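Local structure of ABC transporter, permease protein, putative (Porphyromonas gingivalis, 2P0S) at residues A36-A40 against E41-K45; L94-K97 against K98-S101; R44-G47 against A48-G52; L64-P67 against N68-A71; K26-E30 against F31-H35. The protein probably acts as the permease part of an ABC-type membrane transporter, of which this chain is a single domain. All coordinates share one frame; numbering follows the deposited sequence.

Interaction 1. Residues A36-A40 against E41-K45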
loop_
_atom_site.group_PDB
_atom_site.type_symbol
_atom_site.label_atom_id
_atom_site.label_comp_id
_atom_site.label_asym_id
_atom_site.label_seq_id
_atom_site.Cartn_x
_atom_site.Cartn_y
_atom_site.Cartn_z
ATOM N N ALA A 36 2.746 -18.471 -11.925
ATOM C CA ALA A 36 3.160 -18.484 -13.355
ATOM C C ALA A 36 3.375 -19.882 -13.863
ATOM O O ALA A 36 4.240 -20.629 -13.384
ATOM C CB ALA A 36 4.493 -17.641 -13.523
ATOM N N GLU A 37 2.611 -20.229 -14.902
ATOM C CA GLU A 37 2.830 -21.447 -15.624
ATOM C C GLU A 37 3.708 -21.305 -16.870
ATOM O O GLU A 37 4.016 -22.310 -17.463
ATOM C CB GLU A 37 1.442 -22.013 -16.024
ATOM C CG GLU A 37 0.656 -22.426 -14.771
ATOM C CD GLU A 37 1.228 -23.630 -14.018
ATOM O OE1 GLU A 37 0.657 -23.957 -12.966
ATOM O OE2 GLU A 37 2.251 -24.250 -14.424
ATOM N N LYS A 38 4.036 -20.087 -17.310
ATOM C CA LYS A 38 4.890 -19.821 -18.472
ATOM C C LYS A 38 5.905 -18.786 -17.983
ATOM O O LYS A 38 5.724 -18.239 -16.930
ATOM C CB LYS A 38 4.076 -19.078 -19.523
ATOM C CG LYS A 38 3.340 -19.944 -20.636
ATOM C CD LYS A 38 2.375 -20.946 -20.098
ATOM C CE LYS A 38 1.173 -21.199 -21.106
ATOM N NZ LYS A 38 1.613 -22.008 -22.288
ATOM N N THR A 39 6.907 -18.461 -18.797
ATOM C CA THR A 39 7.839 -17.412 -18.495
ATOM C C THR A 39 7.255 -16.070 -18.801
ATOM O O THR A 39 6.233 -15.961 -19.576
ATOM C CB THR A 39 9.126 -17.529 -19.360
ATOM O OG1 THR A 39 8.809 -17.311 -20.748
ATOM C CG2 THR A 39 9.735 -18.921 -19.199
ATOM N N ALA A 40 7.894 -15.031 -18.238
ATOM C CA ALA A 40 7.519 -13.683 -18.588
ATOM C C ALA A 40 7.517 -13.452 -20.116
ATOM O O ALA A 40 6.601 -12.799 -20.617
ATOM C CB ALA A 40 8.447 -12.663 -17.866
ATOM N N GLU A 41 8.577 -13.882 -20.822
ATOM C CA GLU A 41 8.691 -13.697 -22.274
ATOM C C GLU A 41 7.581 -14.484 -22.975
ATOM O O GLU A 41 6.975 -14.012 -23.943
ATOM C CB GLU A 41 10.064 -14.176 -22.796
ATOM C CG GLU A 41 10.246 -14.153 -24.375
ATOM C CD GLU A 41 10.051 -12.734 -25.030
ATOM O OE1 GLU A 41 10.140 -11.698 -24.331
ATOM O OE2 GLU A 41 9.760 -12.669 -26.255
ATOM N N GLU A 42 7.280 -15.676 -22.515
ATOM C CA GLU A 42 6.115 -16.325 -23.178
ATOM C C GLU A 42 4.812 -15.651 -22.990
ATOM O O GLU A 42 4.016 -15.642 -23.972
ATOM C CB GLU A 42 6.011 -17.767 -22.748
ATOM C CG GLU A 42 7.230 -18.516 -23.099
ATOM C CD GLU A 42 7.127 -19.887 -22.572
ATOM O OE1 GLU A 42 6.984 -20.014 -21.334
ATOM O OE2 GLU A 42 7.105 -20.831 -23.394
ATOM N N TYR A 43 4.481 -15.209 -21.766
ATOM C CA TYR A 43 3.291 -14.424 -21.547
ATOM C C TYR A 43 3.304 -13.135 -22.430
ATOM O O TYR A 43 2.267 -12.726 -22.980
ATOM C CB TYR A 43 3.126 -14.058 -20.060
ATOM C CG TYR A 43 2.700 -15.160 -19.170
ATOM C CD1 TYR A 43 1.500 -15.831 -19.392
ATOM C CD2 TYR A 43 3.448 -15.483 -17.980
ATOM C CE1 TYR A 43 1.065 -16.825 -18.528
ATOM C CE2 TYR A 43 2.990 -16.475 -17.085
ATOM C CZ TYR A 43 1.780 -17.144 -17.410
ATOM O OH TYR A 43 1.243 -18.100 -16.583
ATOM N N ARG A 44 4.457 -12.498 -22.581
ATOM C CA ARG A 44 4.518 -11.342 -23.435
ATOM C C ARG A 44 4.056 -11.679 -24.856
ATOM O O ARG A 44 3.322 -10.932 -25.421
ATOM C CB ARG A 44 5.951 -10.820 -23.592
ATOM C CG ARG A 44 6.056 -9.441 -24.296
ATOM C CD ARG A 44 7.588 -8.921 -24.316
ATOM N NE ARG A 44 8.329 -9.825 -25.211
ATOM C CZ ARG A 44 8.296 -9.690 -26.571
ATOM N NH1 ARG A 44 7.649 -8.661 -27.127
ATOM N NH2 ARG A 44 8.924 -10.549 -27.370
ATOM N N LYS A 45 4.648 -12.720 -25.422
ATOM C CA LYS A 45 4.411 -13.077 -26.824
ATOM C C LYS A 45 2.934 -13.454 -27.042
ATOM O O LYS A 45 2.346 -13.109 -28.108
ATOM C CB LYS A 45 5.327 -14.239 -27.224
ATOM C CG LYS A 45 6.897 -13.897 -27.159
ATOM C CD LYS A 45 7.785 -15.163 -27.538
ATOM C CE LYS A 45 9.252 -14.862 -28.061
ATOM N NZ LYS A 45 9.522 -14.694 -29.579
#
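A capping box opens helix 40-51, with Thr-39 at the N-cap and Glu-42 three residues on. Thr-39 OG1 accepts from Glu-42 N at 2.9 Å. In return, Thr-39 N gives a nearly straight bond to Glu-42 OE1 at 3.0 Å, using the anti lone pair of that oxygen. With chi1 at 66°, OG1 sits between the backbone N and the carbonyl carbon of Thr-39, which turns it back over the first turn. The two side chains thus satisfy two backbone N-H groups at the helix start. A weak bond from Thr-39 OG1 to Glu-42 OE1, 3.3 Å long, closes the box. The backbone then takes over with Tyr-43 N on Thr-39 O at 2.9 Å.

Tyr-43 reaches back along the loop. Lys-38 CB lies over the centre of its ring as a CH-pi contact, 3.7 Å from the centroid. Ala-36 CB meets the ring edge through CE2. The phenol oxygen accepts from Glu-37 N at 3.0 Å, which fixes the ring to the chain before the helix. Arg-44 NE bonds Glu-41 OE1 at 2.7 Å as part of a salt bridge one turn along the helix.

The loop leaves strand 32-35, and helix 40-51 leads on to strand 55-59 in a beta-alpha-beta crossover. Ala-40 and Tyr-43 pack on Val-56 of that strand, and Trp-125 of the second subunit also packs on both.

Interaction 2. Residues L94-K97 against K98-S101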
loop_
_atom_site.group_PDB
_atom_site.type_symbol
_atom_site.label_atom_id
_atom_site.label_comp_id
_atom_site.label_asym_id
_atom_site.label_seq_id
_atom_site.Cartn_x
_atom_site.Cartn_y
_atom_site.Cartn_z
ATOM N N LEU A 94 11.270 -9.842 4.297
ATOM C CA LEU A 94 12.754 -9.989 4.338
ATOM C C LEU A 94 13.273 -9.372 5.608
ATOM O O LEU A 94 14.228 -9.938 6.164
ATOM C CB LEU A 94 13.427 -9.286 3.117
ATOM C CG LEU A 94 12.923 -9.962 1.793
ATOM C CD1 LEU A 94 13.260 -8.913 0.662
ATOM C CD2 LEU A 94 13.707 -11.227 1.570
ATOM N N SER A 95 12.701 -8.216 5.978
ATOM C CA SER A 95 13.101 -7.559 7.266
ATOM C C SER A 95 12.862 -8.504 8.460
ATOM O O SER A 95 13.741 -8.847 9.287
ATOM C CB SER A 95 12.324 -6.293 7.437
ATOM O OG SER A 95 12.746 -5.372 6.386
ATOM N N ASP A 96 11.647 -9.025 8.504
ATOM C CA ASP A 96 11.307 -9.952 9.557
ATOM C C ASP A 96 12.163 -11.230 9.588
ATOM O O ASP A 96 12.375 -11.800 10.707
ATOM C CB ASP A 96 9.819 -10.407 9.399
ATOM C CG ASP A 96 8.832 -9.364 9.839
ATOM O OD1 ASP A 96 9.217 -8.274 10.340
ATOM O OD2 ASP A 96 7.601 -9.635 9.676
ATOM N N LYS A 97 12.530 -11.766 8.398
ATOM C CA LYS A 97 13.360 -12.923 8.346
ATOM C C LYS A 97 14.710 -12.568 8.971
ATOM O O LYS A 97 15.265 -13.403 9.701
ATOM C CB LYS A 97 13.560 -13.349 6.908
ATOM C CG LYS A 97 14.391 -14.549 6.750
ATOM C CD LYS A 97 14.154 -15.215 5.346
ATOM C CE LYS A 97 14.875 -16.549 5.238
ATOM N NZ LYS A 97 14.905 -16.943 3.780
ATOM N N LYS A 98 15.242 -11.402 8.632
ATOM C CA LYS A 98 16.554 -11.021 9.228
ATOM C C LYS A 98 16.419 -10.786 10.717
ATOM O O LYS A 98 17.256 -11.213 11.508
ATOM C CB LYS A 98 17.087 -9.753 8.603
ATOM C CG LYS A 98 17.648 -9.932 7.187
ATOM C CD LYS A 98 18.097 -8.579 6.623
ATOM C CE LYS A 98 19.599 -8.442 6.703
ATOM N NZ LYS A 98 19.953 -7.789 5.360
ATOM N N ILE A 99 15.379 -10.093 11.145
ATOM C CA ILE A 99 15.155 -9.863 12.612
ATOM C C ILE A 99 15.101 -11.213 13.328
ATOM O O ILE A 99 15.734 -11.428 14.405
ATOM C CB ILE A 99 13.852 -9.071 12.917
ATOM C CG1 ILE A 99 13.965 -7.618 12.354
ATOM C CG2 ILE A 99 13.623 -8.972 14.476
ATOM C CD1 ILE A 99 12.548 -6.921 12.179
ATOM N N ALA A 100 14.328 -12.163 12.788
ATOM C CA ALA A 100 14.182 -13.434 13.459
ATOM C C ALA A 100 15.437 -14.270 13.594
ATOM O O ALA A 100 15.410 -15.198 14.345
ATOM C CB ALA A 100 13.053 -14.248 12.699
ATOM N N SER A 101 16.542 -13.933 12.889
ATOM C CA SER A 101 17.800 -14.673 12.903
ATOM C C SER A 101 18.659 -14.269 14.162
ATOM O O SER A 101 19.706 -14.944 14.421
ATOM C CB SER A 101 18.633 -14.369 11.624
ATOM O OG SER A 101 19.127 -13.070 11.606
#
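Lys-98, whose CG rests on Leu-94 O one turn back, offers its own carbonyl oxygen to two donors of Ser-101. Ser-101 OG gives the shorter bond, 2.6 Å to Lys-98 O, in the carbonyl plane and on a lone pair. Ser-101 N gives the other, 3.1 Å to the same atom. The hydroxyl is placed by chi1 at 69°, which folds OG back toward the helix. This double grip lies near the C-terminal end of helix 80-100.

Before it, the helical bonds run on regularly. Ile-99 N meets Ser-95 O at 2.8 Å, and Ala-100 N meets Asp-96 O at 2.9 Å. Ile-99 CG1 also packs on Ser-95 O, at 3.3 Å, and its CD1 comes to 4.0 Å from Asp-96 OD1.

The charged ends turn to other parts of the fold. Asp-96 OD2 pairs with Lys-115. Lys-97 NZ pairs with Glu-20. The Lys-97 and Asp-62 side chains are about 4 Å apart at their nearest atoms; Asp-62 has been seen to bind magnesium, though not in this chain. Ile-99 and Ala-100 pack on Leu-111 of helix 107-114. Leu-94 and Lys-98 face Leu-64 of the loop before strand 70-74, and Ile-116 of the second subunit packs on both.

Interaction 3. Residues R44-G47 against A48-G52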
loop_
_atom_site.group_PDB
_atom_site.type_symbol
_atom_site.label_atom_id
_atom_site.label_comp_id
_atom_site.label_asym_id
_atom_site.label_seq_id
_atom_site.Cartn_x
_atom_site.Cartn_y
_atom_site.Cartn_z
ATOM N N ARG A 44 4.457 -12.498 -22.581
ATOM C CA ARG A 44 4.518 -11.342 -23.435
ATOM C C ARG A 44 4.056 -11.679 -24.856
ATOM O O ARG A 44 3.322 -10.932 -25.421
ATOM C CB ARG A 44 5.951 -10.820 -23.592
ATOM C CG ARG A 44 6.056 -9.441 -24.296
ATOM C CD ARG A 44 7.588 -8.921 -24.316
ATOM N NE ARG A 44 8.329 -9.825 -25.211
ATOM C CZ ARG A 44 8.296 -9.690 -26.571
ATOM N NH1 ARG A 44 7.649 -8.661 -27.127
ATOM N NH2 ARG A 44 8.924 -10.549 -27.370
ATOM N N LYS A 45 4.648 -12.720 -25.422
ATOM C CA LYS A 45 4.411 -13.077 -26.824
ATOM C C LYS A 45 2.934 -13.454 -27.042
ATOM O O LYS A 45 2.346 -13.109 -28.108
ATOM C CB LYS A 45 5.327 -14.239 -27.224
ATOM C CG LYS A 45 6.897 -13.897 -27.159
ATOM C CD LYS A 45 7.785 -15.163 -27.538
ATOM C CE LYS A 45 9.252 -14.862 -28.061
ATOM N NZ LYS A 45 9.522 -14.694 -29.579
HETATM N N MSE A 46 2.316 -14.130 -26.073
HETATM C CA MSE A 46 1.000 -14.711 -26.323
HETATM C C MSE A 46 -0.035 -13.591 -26.214
HETATM O O MSE A 46 -1.126 -13.618 -26.838
HETATM C CB MSE A 46 0.766 -15.931 -25.450
HETATM C CG MSE A 46 0.065 -15.671 -24.213
HETATM SE SE MSE A 46 -0.067 -17.224 -23.046
HETATM C CE MSE A 46 -1.452 -18.243 -23.930
ATOM N N GLY A 47 0.360 -12.518 -25.554
ATOM C CA GLY A 47 -0.507 -11.353 -25.372
ATOM C C GLY A 47 -1.654 -11.490 -24.364
ATOM O O GLY A 47 -2.000 -12.618 -23.921
ATOM N N ALA A 48 -2.265 -10.335 -24.016
ATOM C CA ALA A 48 -3.157 -10.274 -22.878
ATOM C C ALA A 48 -4.392 -11.164 -23.128
ATOM O O ALA A 48 -4.856 -11.900 -22.262
ATOM C CB ALA A 48 -3.566 -8.824 -22.637
ATOM N N ASP A 49 -4.937 -11.130 -24.339
ATOM C CA ASP A 49 -6.130 -11.945 -24.499
ATOM C C ASP A 49 -5.860 -13.415 -24.371
ATOM O O ASP A 49 -6.712 -14.150 -23.890
ATOM C CB ASP A 49 -6.846 -11.634 -25.812
ATOM C CG ASP A 49 -7.372 -10.222 -25.826
ATOM O OD1 ASP A 49 -8.156 -9.860 -24.891
ATOM O OD2 ASP A 49 -6.989 -9.478 -26.749
ATOM N N LYS A 50 -4.733 -13.904 -24.840
ATOM C CA LYS A 50 -4.548 -15.318 -24.638
ATOM C C LYS A 50 -4.260 -15.718 -23.188
ATOM O O LYS A 50 -4.769 -16.723 -22.712
ATOM C CB LYS A 50 -3.566 -15.943 -25.634
ATOM C CG LYS A 50 -3.914 -15.760 -27.121
ATOM C CD LYS A 50 -2.774 -16.282 -28.039
ATOM C CE LYS A 50 -2.597 -17.812 -27.960
ATOM N NZ LYS A 50 -2.377 -18.415 -29.351
ATOM N N SER A 51 -3.416 -14.905 -22.489
ATOM C CA SER A 51 -2.853 -15.331 -21.209
ATOM C C SER A 51 -3.830 -15.188 -20.067
ATOM O O SER A 51 -3.650 -15.841 -19.038
ATOM C CB SER A 51 -1.611 -14.475 -20.878
ATOM O OG SER A 51 -2.052 -13.136 -20.728
ATOM N N GLY A 52 -4.829 -14.294 -20.176
ATOM C CA GLY A 52 -5.682 -13.970 -18.991
ATOM C C GLY A 52 -5.009 -13.243 -17.799
ATOM O O GLY A 52 -5.631 -13.087 -16.718
#
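The flat groups here are peptide units, and those of Met-46 and Gly-47 are met at their carbonyl oxygens by Lys-50 and Ser-51. Ser-51 N bonds Gly-47 O at 3.0 Å. The methylenes of Lys-50 run past Met-46 O, and CD is nearest at 3.4 Å. That contact uses only the carbon part of the lysine; the amino group points elsewhere.

Met-46 is a selenomethionine and supplies the apolar part. Its chi1 of 95° departs from a staggered position and swings the chain toward the following turn. SE then lies 3.8 Å from Ser-51 CB. The chain bends at the selenium, which brings the terminal CE to 3.6 Å from Lys-50 CB.

Helix 40-51 is kinked at this point. Gly-47 has a positive phi of 74°, and the N atoms of Ala-48 and Asp-49 make no bond to the turn before. The bond from Ser-51 N to Gly-47 O shows the helical pattern restored after the break. A further backbone bond, Gly-52 N to Ala-48 O at 3.2 Å, closes the last turn. Gly-52 then leaves helical geometry, again with positive phi.

Ser-51 OG lies 3.2 Å from Gly-47 O and is hydrogen-bonded to Tyr-75 OH and to Ile-53 N, both outside the helix. Arg-44, at the start of the 44-47 segment, reaches Ser-126 O of the second subunit through NH1.

Interaction 4. Residues L64-P67 against N68-A71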
loop_
_atom_site.group_PDB
_atom_site.type_symbol
_atom_site.label_atom_id
_atom_site.label_comp_id
_atom_site.label_asym_id
_atom_site.label_seq_id
_atom_site.Cartn_x
_atom_site.Cartn_y
_atom_site.Cartn_z
ATOM N N LEU A 64 17.484 -11.490 -0.374
ATOM C CA LEU A 64 18.498 -11.096 0.623
ATOM C C LEU A 64 19.878 -11.102 0.061
ATOM O O LEU A 64 20.758 -10.340 0.623
ATOM C CB LEU A 64 18.386 -11.960 1.891
ATOM C CG LEU A 64 17.283 -11.669 2.930
ATOM C CD1 LEU A 64 17.393 -12.362 4.318
ATOM C CD2 LEU A 64 17.131 -10.186 3.166
ATOM N N GLU A 65 20.217 -11.958 -0.883
ATOM C CA GLU A 65 21.522 -12.036 -1.576
ATOM C C GLU A 65 21.550 -11.007 -2.667
ATOM O O GLU A 65 22.467 -10.286 -2.824
ATOM C CB GLU A 65 21.750 -13.426 -2.229
ATOM C CG GLU A 65 21.686 -14.548 -1.237
ATOM C CD GLU A 65 21.554 -15.971 -1.909
ATOM O OE1 GLU A 65 21.256 -16.910 -1.132
ATOM O OE2 GLU A 65 21.780 -16.136 -3.163
ATOM N N ASP A 66 20.501 -10.881 -3.451
ATOM C CA ASP A 66 20.470 -9.871 -4.470
ATOM C C ASP A 66 19.102 -9.154 -4.541
ATOM O O ASP A 66 18.202 -9.629 -5.256
ATOM C CB ASP A 66 20.737 -10.502 -5.816
ATOM C CG ASP A 66 20.791 -9.467 -6.970
ATOM O OD1 ASP A 66 20.584 -8.226 -6.764
ATOM O OD2 ASP A 66 21.078 -9.913 -8.120
ATOM N N PRO A 67 18.948 -8.040 -3.828
ATOM C CA PRO A 67 17.589 -7.397 -3.752
ATOM C C PRO A 67 17.104 -6.836 -5.071
ATOM O O PRO A 67 15.978 -6.428 -5.147
ATOM C CB PRO A 67 17.750 -6.246 -2.758
ATOM C CG PRO A 67 19.290 -5.986 -2.801
ATOM C CD PRO A 67 19.933 -7.310 -2.970
ATOM N N ASN A 68 17.993 -6.756 -6.038
ATOM C CA ASN A 68 17.622 -6.213 -7.362
ATOM C C ASN A 68 17.057 -7.231 -8.310
ATOM O O ASN A 68 16.678 -6.830 -9.385
ATOM C CB ASN A 68 18.826 -5.569 -8.063
ATOM C CG ASN A 68 19.374 -4.380 -7.269
ATOM O OD1 ASN A 68 18.610 -3.505 -6.825
ATOM N ND2 ASN A 68 20.722 -4.365 -7.040
ATOM N N ALA A 69 16.971 -8.517 -7.894
ATOM C CA ALA A 69 16.816 -9.641 -8.756
ATOM C C ALA A 69 15.259 -9.820 -8.809
ATOM O O ALA A 69 14.750 -10.931 -8.580
ATOM C CB ALA A 69 17.479 -10.866 -8.195
ATOM N N VAL A 70 14.576 -8.714 -8.986
ATOM C CA VAL A 70 13.038 -8.788 -9.060
ATOM C C VAL A 70 12.579 -7.655 -9.973
ATOM O O VAL A 70 13.165 -6.584 -10.096
ATOM C CB VAL A 70 12.396 -8.660 -7.657
ATOM C CG1 VAL A 70 12.921 -7.438 -6.811
ATOM C CG2 VAL A 70 10.933 -8.621 -7.631
ATOM N N ALA A 71 11.424 -7.851 -10.670
ATOM C CA ALA A 71 10.934 -6.834 -11.530
ATOM C C ALA A 71 9.478 -7.236 -11.815
ATOM O O ALA A 71 9.121 -8.444 -11.609
ATOM C CB ALA A 71 11.671 -6.882 -12.923
#
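Asp-66 makes two hydrogen bonds to the residues just after Pro-67, one from its side chain and one from its backbone. Asp-66 OD1 accepts from Asn-68 N at 3.1 Å. The N-H comes from above the carboxylate plane, 46° out of it. Asp-66 O accepts from Ala-69 N, also at 3.1 Å. This second bond closes a type I beta turn from Asp-66 to Ala-69, with Pro-67 and Asn-68 at its corner.

The carboxylate touches carbon as well. OD1 lies 3.4 Å from Asn-68 CB, and OD2 lies 3.7 Å from Ala-69 CB. It reaches over the turn because CG stands opposite the backbone N of Asp-66, chi1 -177°. The Asn-68 side chain crosses it at about a right angle, its amide plane almost perpendicular to the carboxylate. Pro-67 O meets Val-70 CG1 at 3.6 Å.

An inverse gamma turn centred on Ala-69 overlaps the end of the beta turn, with a weak bond from Val-70 N to Asn-68 O. Further out, Gln-61 packs on both Asp-66 and Ala-69, and Ala-69 is backbone-bonded to Arg-60. Asp-62, the magnesium ligand that holds no ion in this chain, accepts from Leu-64 N.

The turn ends the loop that joins strand 55-59 to its antiparallel partner 70-74. Val-70 packs on Leu-57 and Ile-59. Ala-71 pairs in parallel with a strand of the second subunit, so the sheet continues across the interface.

Interaction 5. Residues K26-E30 against F31-H35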
loop_
_atom_site.group_PDB
_atom_site.type_symbol
_atom_site.label_atom_id
_atom_site.label_comp_id
_atom_site.label_asym_id
_atom_site.label_seq_id
_atom_site.Cartn_x
_atom_site.Cartn_y
_atom_site.Cartn_z
ATOM N N LYS A 26 -0.825 -15.004 -0.915
ATOM C CA LYS A 26 -2.049 -15.870 -1.047
ATOM C C LYS A 26 -3.285 -15.150 -0.466
ATOM O O LYS A 26 -4.439 -15.414 -0.947
ATOM C CB LYS A 26 -1.863 -17.212 -0.332
ATOM C CG LYS A 26 -0.632 -18.031 -0.742
ATOM C CD LYS A 26 -1.037 -19.132 -1.690
ATOM C CE LYS A 26 0.056 -19.428 -2.717
ATOM N NZ LYS A 26 1.278 -20.044 -2.064
ATOM N N GLU A 27 -3.039 -14.306 0.566
ATOM C CA GLU A 27 -4.144 -13.584 1.260
ATOM C C GLU A 27 -4.414 -12.082 0.867
ATOM O O GLU A 27 -4.993 -11.302 1.677
ATOM C CB GLU A 27 -4.025 -13.718 2.807
ATOM C CG GLU A 27 -4.446 -15.110 3.397
ATOM C CD GLU A 27 -5.958 -15.259 3.755
ATOM O OE1 GLU A 27 -6.288 -15.636 4.946
ATOM O OE2 GLU A 27 -6.803 -15.000 2.844
ATOM N N ASN A 28 -4.111 -11.698 -0.363
ATOM C CA ASN A 28 -4.054 -10.294 -0.736
ATOM C C ASN A 28 -5.439 -9.679 -1.148
ATOM O O ASN A 28 -6.206 -10.313 -1.891
ATOM C CB ASN A 28 -3.101 -10.187 -1.909
ATOM C CG ASN A 28 -2.724 -8.752 -2.206
ATOM O OD1 ASN A 28 -3.508 -8.001 -2.820
ATOM N ND2 ASN A 28 -1.519 -8.337 -1.719
ATOM N N ASP A 29 -5.748 -8.460 -0.703
ATOM C CA ASP A 29 -7.066 -7.918 -1.058
ATOM C C ASP A 29 -7.117 -6.831 -2.140
ATOM O O ASP A 29 -8.176 -6.198 -2.363
ATOM C CB ASP A 29 -7.869 -7.514 0.201
ATOM C CG ASP A 29 -7.338 -6.234 0.837
ATOM O OD1 ASP A 29 -8.091 -5.612 1.673
ATOM O OD2 ASP A 29 -6.181 -5.854 0.512
ATOM N N GLU A 30 -6.016 -6.657 -2.866
ATOM C CA GLU A 30 -5.923 -5.656 -3.927
ATOM C C GLU A 30 -5.746 -6.182 -5.355
ATOM O O GLU A 30 -6.195 -5.518 -6.284
ATOM C CB GLU A 30 -4.681 -4.744 -3.688
ATOM C CG GLU A 30 -4.973 -3.578 -2.796
ATOM C CD GLU A 30 -3.863 -2.529 -2.915
ATOM O OE1 GLU A 30 -2.805 -2.750 -2.239
ATOM O OE2 GLU A 30 -4.061 -1.533 -3.707
ATOM N N PHE A 31 -4.966 -7.279 -5.495
ATOM C CA PHE A 31 -4.629 -7.879 -6.775
ATOM C C PHE A 31 -4.927 -9.404 -6.751
ATOM O O PHE A 31 -4.884 -10.030 -5.675
ATOM C CB PHE A 31 -3.194 -7.654 -7.207
ATOM C CG PHE A 31 -2.734 -6.233 -6.985
ATOM C CD1 PHE A 31 -3.228 -5.213 -7.793
ATOM C CD2 PHE A 31 -1.875 -5.925 -5.955
ATOM C CE1 PHE A 31 -2.801 -3.910 -7.622
ATOM C CE2 PHE A 31 -1.517 -4.589 -5.744
ATOM C CZ PHE A 31 -2.009 -3.630 -6.584
ATOM N N ARG A 32 -5.079 -9.963 -7.934
ATOM C CA ARG A 32 -5.396 -11.357 -8.077
ATOM C C ARG A 32 -4.102 -12.147 -8.424
ATOM O O ARG A 32 -3.724 -12.255 -9.604
ATOM C CB ARG A 32 -6.502 -11.505 -9.156
ATOM C CG ARG A 32 -7.125 -12.808 -9.069
ATOM C CD ARG A 32 -7.997 -13.136 -10.344
ATOM N NE ARG A 32 -7.923 -14.575 -10.521
ATOM C CZ ARG A 32 -7.597 -15.236 -11.638
ATOM N NH1 ARG A 32 -7.547 -16.581 -11.616
ATOM N NH2 ARG A 32 -7.295 -14.578 -12.762
ATOM N N PHE A 33 -3.432 -12.721 -7.418
ATOM C CA PHE A 33 -2.197 -13.379 -7.716
ATOM C C PHE A 33 -2.352 -14.836 -8.114
ATOM O O PHE A 33 -3.105 -15.616 -7.422
ATOM C CB PHE A 33 -1.250 -13.264 -6.473
ATOM C CG PHE A 33 -0.772 -11.846 -6.246
ATOM C CD1 PHE A 33 0.363 -11.374 -6.973
ATOM C CD2 PHE A 33 -1.336 -10.999 -5.307
ATOM C CE1 PHE A 33 0.797 -10.092 -6.823
ATOM C CE2 PHE A 33 -0.862 -9.650 -5.106
ATOM C CZ PHE A 33 0.260 -9.193 -5.844
ATOM N N VAL A 34 -1.618 -15.261 -9.142
ATOM C CA VAL A 34 -1.580 -16.648 -9.534
ATOM C C VAL A 34 -0.235 -17.178 -9.797
ATOM O O VAL A 34 0.678 -16.359 -9.928
ATOM C CB VAL A 34 -2.465 -16.877 -10.823
ATOM C CG1 VAL A 34 -3.838 -16.260 -10.635
ATOM C CG2 VAL A 34 -1.806 -16.189 -12.048
ATOM N N HIS A 35 -0.044 -18.487 -9.900
ATOM C CA HIS A 35 1.302 -19.099 -10.124
ATOM C C HIS A 35 1.579 -18.952 -11.566
ATOM O O HIS A 35 0.698 -19.369 -12.446
ATOM C CB HIS A 35 1.196 -20.599 -9.788
ATOM C CG HIS A 35 2.451 -21.337 -9.992
ATOM N ND1 HIS A 35 3.575 -21.068 -9.211
ATOM C CD2 HIS A 35 2.817 -22.275 -10.885
ATOM C CE1 HIS A 35 4.559 -21.840 -9.606
ATOM N NE2 HIS A 35 4.145 -22.573 -10.635
#
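An Asx turn at Asn-28 shapes the loop that leads into strand 32-35. Asn-28 OD1 accepts from Glu-30 N at 2.8 Å and from Phe-31 N at 3.1 Å. The two donors reach the oxygen from opposite faces of the amide plane, each tilted 29° from it. Both bonds are fairly straight. The amide is held over the turn because CG lies opposite the backbone N of Asn-28, chi1 -168°.

The same amide meets the edge of the Phe-33 ring. Asn-28 CG lies near the ring plane, 3.6 Å from CE2, and the two flat groups are steeply inclined. Glu-30 runs side by side with Phe-31. Its CB sits over one face of that ring in a CH-pi contact, 3.9 Å from the centroid and displaced toward the rim.

Other elements hold both rings. Phe-31 packs on Val-82 of helix 80-100 and on Ile-12 of strand 11-16, and its ring meets that of His-85. Phe-33 rests on Ile-86 of the helix and on Ile-12 and Ile-14.

Asn-28 ND2 bonds His-85 NE2, so both ends of the amide are engaged. Two donors on the oxygen and an acceptor for the nitrogen should fix the amide's rotation. The ring nitrogen that accepts from ND2 is then probably unprotonated.

Overall arrangement
Interactions 1, 3 and 5 are surface contacts, while 2 and 4 are partly buried. Interactions 1 and 3 share helix 40-51 and touch through Tyr-43 and Ser-51. One is a polar cap at the helix start, the other a kink with selenomethionine packing near its end. Interaction 5 precedes them in the chain and enters strand 32-35, an outermost strand of the chain's sheet. Interaction 4 enters the other outermost strand, 70-74, which the second subunit extends. Interaction 2, on helix 80-100, meets interaction 4 through Leu-64. Side chains receive backbone N-H groups in 1, 4 and 5, whereas main-chain helical bonds dominate 2.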